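Potential RNA-dependent RNA polymerase (Human picobirnavirus, PDB 5I62) copies RNA from an RNA template as an RNA-directed RNA polymerase, adding ribonucleotides with release of diphosphate, and probably serves both transcription and replication of the viral genome. Local coordinates at residues P105-I111 with V337-E341; V276-L281 with D330-V334; T444-L448 with D471-G476; G481-N485 with L530-R534. One frame throughout, in Å; residues are numbered along the deposited sequence.

Interaction 1. Residues P105-I111 with V337-E341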
loop_
_atom_site.group_PDB
_atom_site.type_symbol
_atom_site.label_atom_id
_atom_site.label_comp_id
_atom_site.label_asym_id
_atom_site.label_seq_id
_atom_site.Cartn_x
_atom_site.Cartn_y
_atom_site.Cartn_z
ATOM N N PRO A 105 4.052 18.801 18.941
ATOM C CA PRO A 105 3.141 17.775 19.471
ATOM C C PRO A 105 1.757 17.886 18.852
ATOM O O PRO A 105 1.362 18.934 18.335
ATOM C CB PRO A 105 3.093 18.077 20.977
ATOM C CG PRO A 105 4.395 18.805 21.265
ATOM C CD PRO A 105 4.688 19.607 20.007
ATOM N N PHE A 106 1.016 16.783 18.922
ATOM C CA PHE A 106 -0.353 16.734 18.422
ATOM C C PHE A 106 -1.309 17.333 19.448
ATOM O O PHE A 106 -1.088 17.230 20.655
ATOM C CB PHE A 106 -0.776 15.293 18.136
ATOM C CG PHE A 106 -0.259 14.730 16.835
ATOM C CD1 PHE A 106 1.107 14.558 16.615
ATOM C CD2 PHE A 106 -1.149 14.309 15.862
ATOM C CE1 PHE A 106 1.574 13.999 15.418
ATOM C CE2 PHE A 106 -0.702 13.749 14.679
ATOM C CZ PHE A 106 0.667 13.589 14.453
ATOM N N ASP A 107 -2.387 17.953 18.955
ATOM C CA ASP A 107 -3.438 18.445 19.849
ATOM C C ASP A 107 -4.088 17.289 20.599
ATOM O O ASP A 107 -4.600 16.349 19.989
ATOM C CB ASP A 107 -4.501 19.213 19.063
ATOM C CG ASP A 107 -5.420 20.037 19.969
ATOM O OD1 ASP A 107 -5.624 19.664 21.143
ATOM O OD2 ASP A 107 -5.917 21.080 19.512
ATOM N N THR A 108 -4.075 17.376 21.930
ATOM C CA THR A 108 -4.721 16.375 22.772
ATOM C C THR A 108 -6.203 16.198 22.430
ATOM O O THR A 108 -6.740 15.084 22.522
ATOM C CB THR A 108 -4.533 16.788 24.239
ATOM O OG1 THR A 108 -3.161 16.581 24.601
ATOM C CG2 THR A 108 -5.421 15.995 25.164
ATOM N N LYS A 109 -6.880 17.285 22.031
ATOM C CA LYS A 109 -8.298 17.195 21.683
ATOM C C LYS A 109 -8.511 16.344 20.436
ATOM O O LYS A 109 -9.516 15.628 20.325
ATOM C CB LYS A 109 -8.891 18.590 21.474
ATOM C CG LYS A 109 -8.770 19.512 22.690
ATOM C CD LYS A 109 -9.747 20.704 22.615
ATOM C CE LYS A 109 -9.535 21.559 21.363
ATOM N NZ LYS A 109 -10.545 22.681 21.234
ATOM N N ALA A 110 -7.585 16.422 19.479
ATOM C CA ALA A 110 -7.705 15.597 18.278
ATOM C C ALA A 110 -7.511 14.112 18.593
ATOM O O ALA A 110 -8.174 13.250 17.995
ATOM C CB ALA A 110 -6.712 16.063 17.230
ATOM N N ILE A 111 -6.602 13.800 19.516
ATOM C CA ILE A 111 -6.393 12.417 19.934
ATOM C C ILE A 111 -7.643 11.879 20.623
ATOM O O ILE A 111 -8.060 10.740 20.380
ATOM C CB ILE A 111 -5.144 12.308 20.833
ATOM C CG1 ILE A 111 -3.874 12.659 20.045
ATOM C CG2 ILE A 111 -5.016 10.911 21.426
ATOM C CD1 ILE A 111 -2.650 12.869 20.923
ATOM N N VAL A 337 -6.131 11.124 13.273
ATOM C CA VAL A 337 -5.879 12.206 14.234
ATOM C C VAL A 337 -5.553 13.514 13.516
ATOM O O VAL A 337 -6.033 14.591 13.900
ATOM C CB VAL A 337 -4.759 11.810 15.212
ATOM C CG1 VAL A 337 -4.457 12.969 16.173
ATOM C CG2 VAL A 337 -5.158 10.553 15.993
ATOM N N LEU A 338 -4.701 13.445 12.488
ATOM C CA LEU A 338 -4.357 14.635 11.713
ATOM C C LEU A 338 -5.606 15.315 11.152
ATOM O O LEU A 338 -5.721 16.547 11.161
ATOM C CB LEU A 338 -3.397 14.257 10.577
ATOM C CG LEU A 338 -1.944 13.908 10.901
ATOM C CD1 LEU A 338 -1.234 13.429 9.626
ATOM C CD2 LEU A 338 -1.222 15.117 11.500
ATOM N N GLN A 339 -6.547 14.519 10.636
ATOM C CA GLN A 339 -7.767 15.082 10.064
ATOM C C GLN A 339 -8.594 15.767 11.141
ATOM O O GLN A 339 -9.091 16.882 10.944
ATOM C CB GLN A 339 -8.573 13.978 9.361
ATOM C CG GLN A 339 -7.833 13.335 8.158
ATOM C CD GLN A 339 -8.730 12.405 7.351
ATOM O OE1 GLN A 339 -9.597 11.737 7.898
ATOM N NE2 GLN A 339 -8.554 12.409 6.032
ATOM N N HIS A 340 -8.760 15.113 12.293
ATOM C CA HIS A 340 -9.490 15.741 13.389
ATOM C C HIS A 340 -8.815 17.032 13.822
ATOM O O HIS A 340 -9.486 18.043 14.080
ATOM C CB HIS A 340 -9.586 14.792 14.582
ATOM C CG HIS A 340 -10.661 13.766 14.449
ATOM N ND1 HIS A 340 -11.997 14.099 14.383
ATOM C CD2 HIS A 340 -10.601 12.416 14.346
ATOM C CE1 HIS A 340 -12.716 12.995 14.259
ATOM N NE2 HIS A 340 -11.892 11.960 14.234
ATOM N N GLU A 341 -7.480 17.013 13.904
ATOM C CA GLU A 341 -6.742 18.170 14.398
ATOM C C GLU A 341 -6.889 19.360 13.462
ATOM O O GLU A 341 -7.003 20.503 13.918
ATOM C CB GLU A 341 -5.266 17.824 14.586
ATOM C CG GLU A 341 -4.438 18.981 15.124
ATOM C CD GLU A 341 -2.949 18.674 15.072
ATOM O OE1 GLU A 341 -2.421 18.425 13.957
ATOM O OE2 GLU A 341 -2.316 18.651 16.152
#

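Interaction 2. Residues V276-L281 with D330-V334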
loop_
_atom_site.group_PDB
_atom_site.type_symbol
_atom_site.label_atom_id
_atom_site.label_comp_id
_atom_site.label_asym_id
_atom_site.label_seq_id
_atom_site.Cartn_x
_atom_site.Cartn_y
_atom_site.Cartn_z
ATOM N N VAL A 276 1.855 8.993 18.997
ATOM C CA VAL A 276 0.401 9.078 18.851
ATOM C C VAL A 276 -0.177 7.712 18.509
ATOM O O VAL A 276 -1.199 7.295 19.071
ATOM C CB VAL A 276 0.006 10.118 17.786
ATOM C CG1 VAL A 276 -1.517 10.092 17.576
ATOM C CG2 VAL A 276 0.465 11.504 18.182
ATOM N N ALA A 277 0.452 7.005 17.559
ATOM C CA ALA A 277 0.051 5.629 17.277
ATOM C C ALA A 277 0.062 4.794 18.548
ATOM O O ALA A 277 -0.864 4.018 18.799
ATOM C CB ALA A 277 0.973 4.997 16.228
ATOM N N LYS A 278 1.104 4.945 19.367
ATOM C CA LYS A 278 1.197 4.127 20.569
ATOM C C LYS A 278 0.072 4.446 21.537
ATOM O O LYS A 278 -0.440 3.551 22.218
ATOM C CB LYS A 278 2.546 4.338 21.248
ATOM C CG LYS A 278 2.789 3.389 22.408
ATOM C CD LYS A 278 4.173 3.638 23.012
ATOM C CE LYS A 278 4.379 2.796 24.256
ATOM N NZ LYS A 278 5.719 3.069 24.851
ATOM N N GLU A 279 -0.311 5.723 21.624
ATOM C CA GLU A 279 -1.389 6.116 22.526
ATOM C C GLU A 279 -2.732 5.558 22.066
ATOM O O GLU A 279 -3.537 5.096 22.883
ATOM C CB GLU A 279 -1.456 7.643 22.650
ATOM C CG GLU A 279 -2.441 8.069 23.720
ATOM C CD GLU A 279 -2.465 9.571 23.981
ATOM O OE1 GLU A 279 -1.495 10.271 23.621
ATOM O OE2 GLU A 279 -3.463 10.051 24.564
ATOM N N LEU A 280 -3.008 5.624 20.761
ATOM C CA LEU A 280 -4.254 5.066 20.241
ATOM C C LEU A 280 -4.312 3.559 20.454
ATOM O O LEU A 280 -5.358 3.007 20.824
ATOM C CB LEU A 280 -4.393 5.396 18.761
ATOM C CG LEU A 280 -4.451 6.889 18.443
ATOM C CD1 LEU A 280 -4.445 7.088 16.929
ATOM C CD2 LEU A 280 -5.694 7.502 19.072
ATOM N N LEU A 281 -3.199 2.869 20.177
ATOM C CA LEU A 281 -3.149 1.424 20.388
ATOM C C LEU A 281 -3.341 1.074 21.860
ATOM O O LEU A 281 -4.030 0.101 22.191
ATOM C CB LEU A 281 -1.818 0.866 19.880
ATOM C CG LEU A 281 -1.711 0.884 18.363
ATOM C CD1 LEU A 281 -0.321 0.404 17.942
ATOM C CD2 LEU A 281 -2.787 -0.012 17.798
ATOM N N ASP A 330 -0.665 1.735 11.884
ATOM C CA ASP A 330 -0.133 2.877 12.628
ATOM C C ASP A 330 -0.389 4.177 11.878
ATOM O O ASP A 330 -0.790 5.186 12.465
ATOM C CB ASP A 330 1.377 2.731 12.867
ATOM C CG ASP A 330 1.724 1.738 13.971
ATOM O OD1 ASP A 330 0.847 0.984 14.426
ATOM O OD2 ASP A 330 2.908 1.731 14.393
ATOM N N GLU A 331 -0.116 4.166 10.575
ATOM C CA GLU A 331 -0.241 5.363 9.760
ATOM C C GLU A 331 -1.690 5.806 9.640
ATOM O O GLU A 331 -1.987 6.998 9.736
ATOM C CB GLU A 331 0.351 5.105 8.383
ATOM C CG GLU A 331 1.854 4.970 8.419
ATOM C CD GLU A 331 2.455 4.914 7.039
ATOM O OE1 GLU A 331 1.698 4.724 6.058
ATOM O OE2 GLU A 331 3.693 5.065 6.945
ATOM N N THR A 332 -2.604 4.855 9.428
ATOM C CA THR A 332 -4.017 5.193 9.246
ATOM C C THR A 332 -4.615 5.776 10.522
ATOM O O THR A 332 -5.384 6.751 10.485
ATOM C CB THR A 332 -4.787 3.951 8.800
ATOM O OG1 THR A 332 -4.260 3.501 7.548
ATOM C CG2 THR A 332 -6.277 4.251 8.639
ATOM N N LEU A 333 -4.279 5.183 11.665
ATOM C CA LEU A 333 -4.747 5.695 12.947
ATOM C C LEU A 333 -4.269 7.128 13.167
ATOM O O LEU A 333 -5.046 8.004 13.566
ATOM C CB LEU A 333 -4.250 4.789 14.071
ATOM C CG LEU A 333 -4.851 3.394 14.228
ATOM C CD1 LEU A 333 -4.098 2.682 15.347
ATOM C CD2 LEU A 333 -6.337 3.486 14.544
ATOM N N VAL A 334 -2.982 7.382 12.910
ATOM C CA VAL A 334 -2.433 8.714 13.136
ATOM C C VAL A 334 -2.956 9.700 12.097
ATOM O O VAL A 334 -3.224 10.869 12.411
ATOM C CB VAL A 334 -0.895 8.674 13.164
ATOM C CG1 VAL A 334 -0.313 10.115 13.206
ATOM C CG2 VAL A 334 -0.408 7.871 14.363
#

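Interaction 3. Residues T444-L448 with D471-G476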
loop_
_atom_site.group_PDB
_atom_site.type_symbol
_atom_site.label_atom_id
_atom_site.label_comp_id
_atom_site.label_asym_id
_atom_site.label_seq_id
_atom_site.Cartn_x
_atom_site.Cartn_y
_atom_site.Cartn_z
ATOM N N THR A 444 -3.091 -14.073 -18.032
ATOM C CA THR A 444 -4.493 -13.698 -18.161
ATOM C C THR A 444 -5.102 -13.318 -16.817
ATOM O O THR A 444 -5.915 -12.388 -16.741
ATOM C CB THR A 444 -5.289 -14.841 -18.794
ATOM O OG1 THR A 444 -4.733 -15.157 -20.074
ATOM C CG2 THR A 444 -6.750 -14.443 -18.965
ATOM N N LEU A 445 -4.751 -14.043 -15.754
ATOM C CA LEU A 445 -5.250 -13.679 -14.433
ATOM C C LEU A 445 -4.799 -12.272 -14.054
ATOM O O LEU A 445 -5.571 -11.506 -13.476
ATOM C CB LEU A 445 -4.785 -14.693 -13.391
ATOM C CG LEU A 445 -5.458 -16.067 -13.519
ATOM C CD1 LEU A 445 -4.779 -17.057 -12.627
ATOM C CD2 LEU A 445 -6.936 -15.961 -13.152
ATOM N N ARG A 446 -3.547 -11.920 -14.372
ATOM C CA ARG A 446 -3.081 -10.565 -14.095
ATOM C C ARG A 446 -3.876 -9.538 -14.897
ATOM O O ARG A 446 -4.320 -8.527 -14.342
ATOM C CB ARG A 446 -1.584 -10.442 -14.381
ATOM C CG ARG A 446 -0.995 -9.045 -14.102
ATOM C CD ARG A 446 0.514 -9.005 -14.413
ATOM N NE ARG A 446 1.042 -7.646 -14.284
ATOM C CZ ARG A 446 1.050 -6.747 -15.263
ATOM N NH1 ARG A 446 0.571 -7.061 -16.462
ATOM N NH2 ARG A 446 1.519 -5.527 -15.038
ATOM N N TYR A 447 -4.080 -9.792 -16.200
ATOM C CA TYR A 447 -4.898 -8.899 -17.025
ATOM C C TYR A 447 -6.256 -8.638 -16.383
ATOM O O TYR A 447 -6.726 -7.494 -16.336
ATOM C CB TYR A 447 -5.131 -9.488 -18.412
ATOM C CG TYR A 447 -3.968 -9.538 -19.367
ATOM C CD1 TYR A 447 -2.836 -8.746 -19.192
ATOM C CD2 TYR A 447 -4.018 -10.388 -20.473
ATOM C CE1 TYR A 447 -1.790 -8.801 -20.098
ATOM C CE2 TYR A 447 -2.992 -10.451 -21.374
ATOM C CZ TYR A 447 -1.873 -9.666 -21.186
ATOM O OH TYR A 447 -0.848 -9.748 -22.101
ATOM N N LEU A 448 -6.930 -9.707 -15.939
ATOM C CA LEU A 448 -8.277 -9.554 -15.387
ATOM C C LEU A 448 -8.258 -8.724 -14.114
ATOM O O LEU A 448 -9.139 -7.887 -13.895
ATOM C CB LEU A 448 -8.898 -10.922 -15.106
ATOM C CG LEU A 448 -9.065 -11.832 -16.326
ATOM C CD1 LEU A 448 -9.647 -13.183 -15.913
ATOM C CD2 LEU A 448 -9.938 -11.164 -17.363
ATOM N N ASP A 471 -5.253 -9.317 -26.877
ATOM C CA ASP A 471 -4.825 -10.550 -26.231
ATOM C C ASP A 471 -5.093 -11.737 -27.146
ATOM O O ASP A 471 -6.232 -11.959 -27.573
ATOM C CB ASP A 471 -5.513 -10.733 -24.876
ATOM C CG ASP A 471 -4.977 -11.935 -24.113
ATOM O OD1 ASP A 471 -3.951 -12.505 -24.546
ATOM O OD2 ASP A 471 -5.574 -12.316 -23.083
ATOM N N LYS A 472 -4.028 -12.484 -27.455
ATOM C CA LYS A 472 -4.151 -13.704 -28.250
ATOM C C LYS A 472 -5.248 -14.613 -27.697
ATOM O O LYS A 472 -6.116 -15.092 -28.443
ATOM C CB LYS A 472 -2.801 -14.426 -28.278
ATOM C CG LYS A 472 -2.741 -15.704 -29.118
ATOM C CD LYS A 472 -3.624 -15.616 -30.368
ATOM C CE LYS A 472 -3.710 -16.967 -31.085
ATOM N NZ LYS A 472 -4.222 -18.067 -30.206
ATOM N N THR A 473 -5.224 -14.852 -26.383
ATOM C CA THR A 473 -6.198 -15.688 -25.690
ATOM C C THR A 473 -7.485 -14.949 -25.344
ATOM O O THR A 473 -8.336 -15.535 -24.671
ATOM C CB THR A 473 -5.600 -16.249 -24.395
ATOM O OG1 THR A 473 -5.741 -15.275 -23.345
ATOM C CG2 THR A 473 -4.145 -16.569 -24.570
ATOM N N ARG A 474 -7.623 -13.686 -25.747
ATOM C CA ARG A 474 -8.855 -12.913 -25.573
ATOM C C ARG A 474 -9.337 -12.912 -24.124
ATOM O O ARG A 474 -10.521 -13.116 -23.834
ATOM C CB ARG A 474 -9.943 -13.417 -26.520
ATOM C CG ARG A 474 -9.586 -13.238 -27.984
ATOM C CD ARG A 474 -10.300 -14.236 -28.861
ATOM N NE ARG A 474 -11.731 -13.970 -28.905
ATOM C CZ ARG A 474 -12.675 -14.868 -28.644
ATOM N NH1 ARG A 474 -12.348 -16.119 -28.334
ATOM N NH2 ARG A 474 -13.951 -14.512 -28.704
ATOM N N LEU A 475 -8.398 -12.657 -23.207
ATOM C CA LEU A 475 -8.693 -12.520 -21.781
ATOM C C LEU A 475 -9.342 -13.780 -21.209
ATOM O O LEU A 475 -10.183 -13.707 -20.320
ATOM C CB LEU A 475 -9.581 -11.298 -21.517
ATOM C CG LEU A 475 -8.979 -9.974 -22.003
ATOM C CD1 LEU A 475 -9.880 -8.779 -21.679
ATOM C CD2 LEU A 475 -7.579 -9.778 -21.422
ATOM N N GLY A 476 -8.966 -14.949 -21.719
ATOM C CA GLY A 476 -9.477 -16.206 -21.219
ATOM C C GLY A 476 -10.609 -16.795 -22.033
ATOM O O GLY A 476 -10.902 -17.990 -21.881
HETATM O O HOH W 1 -1.423 -11.351 -24.173
#

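Interaction 4. Residues G481-N485 with L530-R534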
loop_
_atom_site.group_PDB
_atom_site.type_symbol
_atom_site.label_atom_id
_atom_site.label_comp_id
_atom_site.label_asym_id
_atom_site.label_seq_id
_atom_site.Cartn_x
_atom_site.Cartn_y
_atom_site.Cartn_z
ATOM N N GLY A 481 -12.367 -23.912 -20.802
ATOM C CA GLY A 481 -12.701 -24.108 -19.405
ATOM C C GLY A 481 -12.297 -22.985 -18.468
ATOM O O GLY A 481 -12.780 -22.949 -17.329
ATOM N N PHE A 482 -11.455 -22.052 -18.913
ATOM C CA PHE A 482 -10.817 -21.117 -17.990
ATOM C C PHE A 482 -11.843 -20.279 -17.233
ATOM O O PHE A 482 -11.852 -20.252 -15.997
ATOM C CB PHE A 482 -9.847 -20.225 -18.754
ATOM C CG PHE A 482 -9.151 -19.220 -17.897
ATOM C CD1 PHE A 482 -8.139 -19.610 -17.040
ATOM C CD2 PHE A 482 -9.508 -17.887 -17.950
ATOM C CE1 PHE A 482 -7.491 -18.684 -16.245
ATOM C CE2 PHE A 482 -8.855 -16.952 -17.166
ATOM C CZ PHE A 482 -7.848 -17.354 -16.308
ATOM N N LEU A 483 -12.714 -19.581 -17.962
ATOM C CA LEU A 483 -13.679 -18.697 -17.312
ATOM C C LEU A 483 -14.638 -19.482 -16.418
ATOM O O LEU A 483 -15.023 -19.011 -15.339
ATOM C CB LEU A 483 -14.445 -17.899 -18.364
ATOM C CG LEU A 483 -13.653 -16.773 -19.043
ATOM C CD1 LEU A 483 -14.522 -16.040 -20.050
ATOM C CD2 LEU A 483 -13.096 -15.801 -18.001
ATOM N N ASP A 484 -15.024 -20.686 -16.848
ATOM C CA ASP A 484 -15.950 -21.516 -16.085
ATOM C C ASP A 484 -15.340 -22.065 -14.803
ATOM O O ASP A 484 -16.084 -22.506 -13.923
ATOM C CB ASP A 484 -16.445 -22.679 -16.942
ATOM C CG ASP A 484 -17.523 -22.262 -17.922
ATOM O OD1 ASP A 484 -18.164 -21.218 -17.678
ATOM O OD2 ASP A 484 -17.727 -22.968 -18.937
ATOM N N ASN A 485 -14.011 -22.079 -14.684
ATOM C CA ASN A 485 -13.348 -22.630 -13.508
ATOM C C ASN A 485 -12.432 -21.596 -12.864
ATOM O O ASN A 485 -11.393 -21.947 -12.297
ATOM C CB ASN A 485 -12.562 -23.896 -13.866
ATOM C CG ASN A 485 -13.335 -24.838 -14.790
ATOM O OD1 ASN A 485 -12.900 -25.136 -15.904
ATOM N ND2 ASN A 485 -14.491 -25.310 -14.325
ATOM N N LEU A 530 -17.026 -10.851 -19.837
ATOM C CA LEU A 530 -16.451 -11.768 -20.817
ATOM C C LEU A 530 -17.409 -12.924 -21.125
ATOM O O LEU A 530 -17.664 -13.239 -22.293
ATOM C CB LEU A 530 -15.112 -12.289 -20.309
ATOM C CG LEU A 530 -14.003 -11.240 -20.319
ATOM C CD1 LEU A 530 -12.825 -11.736 -19.500
ATOM C CD2 LEU A 530 -13.586 -10.929 -21.757
ATOM N N LYS A 531 -17.937 -13.575 -20.080
ATOM C CA LYS A 531 -18.901 -14.659 -20.270
ATOM C C LYS A 531 -20.109 -14.215 -21.085
ATOM O O LYS A 531 -20.698 -15.021 -21.812
ATOM C CB LYS A 531 -19.376 -15.192 -18.923
ATOM C CG LYS A 531 -18.379 -16.038 -18.166
ATOM C CD LYS A 531 -18.997 -16.490 -16.855
ATOM C CE LYS A 531 -18.110 -17.469 -16.126
ATOM N NZ LYS A 531 -18.688 -17.785 -14.798
ATOM N N SER A 532 -20.515 -12.952 -20.960
ATOM C CA SER A 532 -21.630 -12.475 -21.766
ATOM C C SER A 532 -21.258 -12.334 -23.237
ATOM O O SER A 532 -22.148 -12.252 -24.086
ATOM C CB SER A 532 -22.137 -11.144 -21.225
ATOM O OG SER A 532 -21.486 -10.068 -21.872
ATOM N N ARG A 533 -19.967 -12.300 -23.554
ATOM C CA ARG A 533 -19.498 -12.216 -24.929
ATOM C C ARG A 533 -19.313 -13.590 -25.566
ATOM O O ARG A 533 -18.775 -13.677 -26.675
ATOM C CB ARG A 533 -18.190 -11.421 -24.989
ATOM C CG ARG A 533 -18.385 -9.905 -25.010
ATOM C CD ARG A 533 -17.181 -9.194 -24.406
ATOM N NE ARG A 533 -17.268 -7.741 -24.513
ATOM C CZ ARG A 533 -17.991 -6.968 -23.702
ATOM N NH1 ARG A 533 -18.705 -7.510 -22.720
ATOM N NH2 ARG A 533 -17.996 -5.648 -23.869
ATOM N N ARG A 534 -19.729 -14.656 -24.883
ATOM C CA ARG A 534 -19.683 -16.013 -25.428
ATOM C C ARG A 534 -20.946 -16.337 -26.219
ATOM O O ARG A 534 -21.233 -15.706 -27.232
ATOM C CB ARG A 534 -19.505 -17.041 -24.312
ATOM C CG ARG A 534 -18.135 -17.018 -23.687
ATOM C CD ARG A 534 -17.934 -18.144 -22.702
ATOM N NE ARG A 534 -18.927 -18.166 -21.635
ATOM C CZ ARG A 534 -18.791 -18.871 -20.516
ATOM N NH1 ARG A 534 -17.697 -19.598 -20.316
ATOM N NH2 ARG A 534 -19.738 -18.843 -19.590
#

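Interaction 1. Residues P105-I111 with V337-E341
A small side chain at an interface lets two backbones come close, and A110 illustrates this well. It has the largest area covered in this contact, and its CA lies 4.8 Å from the CA of E341. Its methyl CB reaches E341 CB at 3.5 Å and V337 O at 3.7 Å, so the first turn of helix 108-116 rests directly on the backbone of the partner helix. V337, one turn before E341, supplies the apolar part: its CG1 lies 3.6 Å from F106 CD2, 3.9 Å from I111 CG1 and 4.0 Å from A110 CB. The F106 ring, coming in from the loop, also meets L338, CE2 to CD2 at 3.5 Å. E341 adds a directional bond, since its OE2 accepts from D107 N at 2.9 Å with a nearly straight N-H...O angle of 166°, while its OE1 is bonded to H380. D107 has a second role as the N-cap of helix 108-116: its OD1 accepts from K109 N at 2.8 Å. Its amide is thus tied to E341 and its carboxylate to the helix it starts. Helix 327-345, which from its place after the glycine-rich loop is the motif B helix, therefore carries the first turn of helix 108-116 on one flank. F106 continues onto T272 and V276 of helix 271-284 and stacks with H380, while L338 reaches Y377 of helix 370-378.

Interaction 2. Residues V276-L281 with D330-V334
Two helices that cross almost at right angles meet over a short length. Here the axes of the two short segments pass 9.0 Å apart, at 88°, and no hydrogen bond links the two segments. On the second helix the contact starts at D330, where D330 CA lies 5.4 Å from A277 CA. Its carboxylate lies against apolar groups of the other helix: D330 CG is 4.0 Å from A277 CB, and D330 OD1 is 3.8 Å from L281 CD1. The charge is met by other partners, with OD1 bonded to Y218 and OD2 to Y302 and, in a salt bridge, to K301. One turn later L333 has the largest covered area. Its CD1 packs on L281 CD2 at 3.9 Å, while L280 CD1 lies 3.7 Å from its CB and 3.5 Å from its carbonyl O. V334 follows, with CG2 pressed 3.4 Å from A277 N and 3.7 Å from A277 CB, and 4.1 Å from V276 CG1. The small A277 thus leaves room for the valine methyl beside its backbone. Both helices belong to the catalytic palm: helix 271-284 follows the motif A strand 257-261, and helix 327-345 follows the glycine-rich loop of motif B. Around the crossing, helix 208-228 lays L221 on L281 and F225 on L333, helix 288-296 covers L281 with W293 and L294, and F106 closes over V276.

Interaction 3. Residues T444-L448 with D471-G476
A loop can owe its shape to its own hydrogen bonds. Within 471-476, a type I beta turn runs from D471 to R474, closed by R474 N to D471 O at 2.9 Å. D471 OD2 accepts from L475 N at 2.8 Å and T473 OG1 at 3.0 Å, and D471 OD1 weakly from T473 N at 3.2 Å. Polar links to helix 441-451 are fewer. T444 OG1 and T473 OG1, 3.4 Å apart, make a weak contact at best, since T444 OG1 also has E440 O within reach; a water joins Y447 OH (2.7 Å) to D471 OD1 (2.8 Å). Apolar contacts centre on L475: its CD2 meets Y447 CD2 at 3.7 Å and its CB lies 4.2 Å from L448 CD2. The loop follows helix 460-469; L475 also packs on its L464 and I468 and on L530 of helix 525-532, in the C-terminal helical region, probably the thumb. T444 CG2 lies 3.5 Å from L475 C and 3.6 Å from G476 N, where any CB would jam against L475 O. Strong direct bonds lie inside the loop; across the interface, apolar contacts are joined by one weak hydroxyl contact and a water bridge.

Interaction 4. Residues G481-N485 with L530-R534
Charge pairing at a chain terminus shows how one acceptor can serve two donors unequally. D484 OD1 accepts from R534 NH1 at 3.1 Å, a salt bridge with a 159° N-H...O angle, and more weakly from R534 NH2 at 3.4 Å. K531 NZ stays 4.5 Å from the same D484 OD1, beyond a salt bridge, and K531 CE packs 3.5 Å from L483 O. Beside the charged groups, L483 CD1 meets L530 CB at 3.8 Å. The site joins the loop before helix 486-491 to the end of helix 525-532, in the C-terminal helical region, consistent with the polymerase thumb. Several amides bond within their own segment: N485 N to F482 O at 3.1 Å and weakly to G481 O at 3.0 Å, R533 N to L530 O at 2.8 Å and R534 N to K531 O at 3.2 Å. R533 NE pairs with D465 and NH2 with E461 of helix 460-469, while its NH1 and S532 OG both bond to A529 O.

How the interactions relate
The four contacts form two clusters on opposite sides of the chain's centre. Interactions 1 and 2, with centres 11 Å apart, share helix 327-345 and touch directly, F106 CD1 to V276 CG2 at 3.5 Å; along the chain, interaction 2 lies within the span that interaction 1 brackets. Interactions 3 and 4 follow in turn, also 11 Å between centres, and meet where L448 CD2 lies 3.6 Å from L530 CD1. Between the clusters the centres are 41 to 51 Å apart. Interaction 2 joins two palm helices, and interaction 1 ties one of them to the earlier helix 108-116; the other pair joins parts of the C-terminal helical region, probably the thumb, that are closer in sequence.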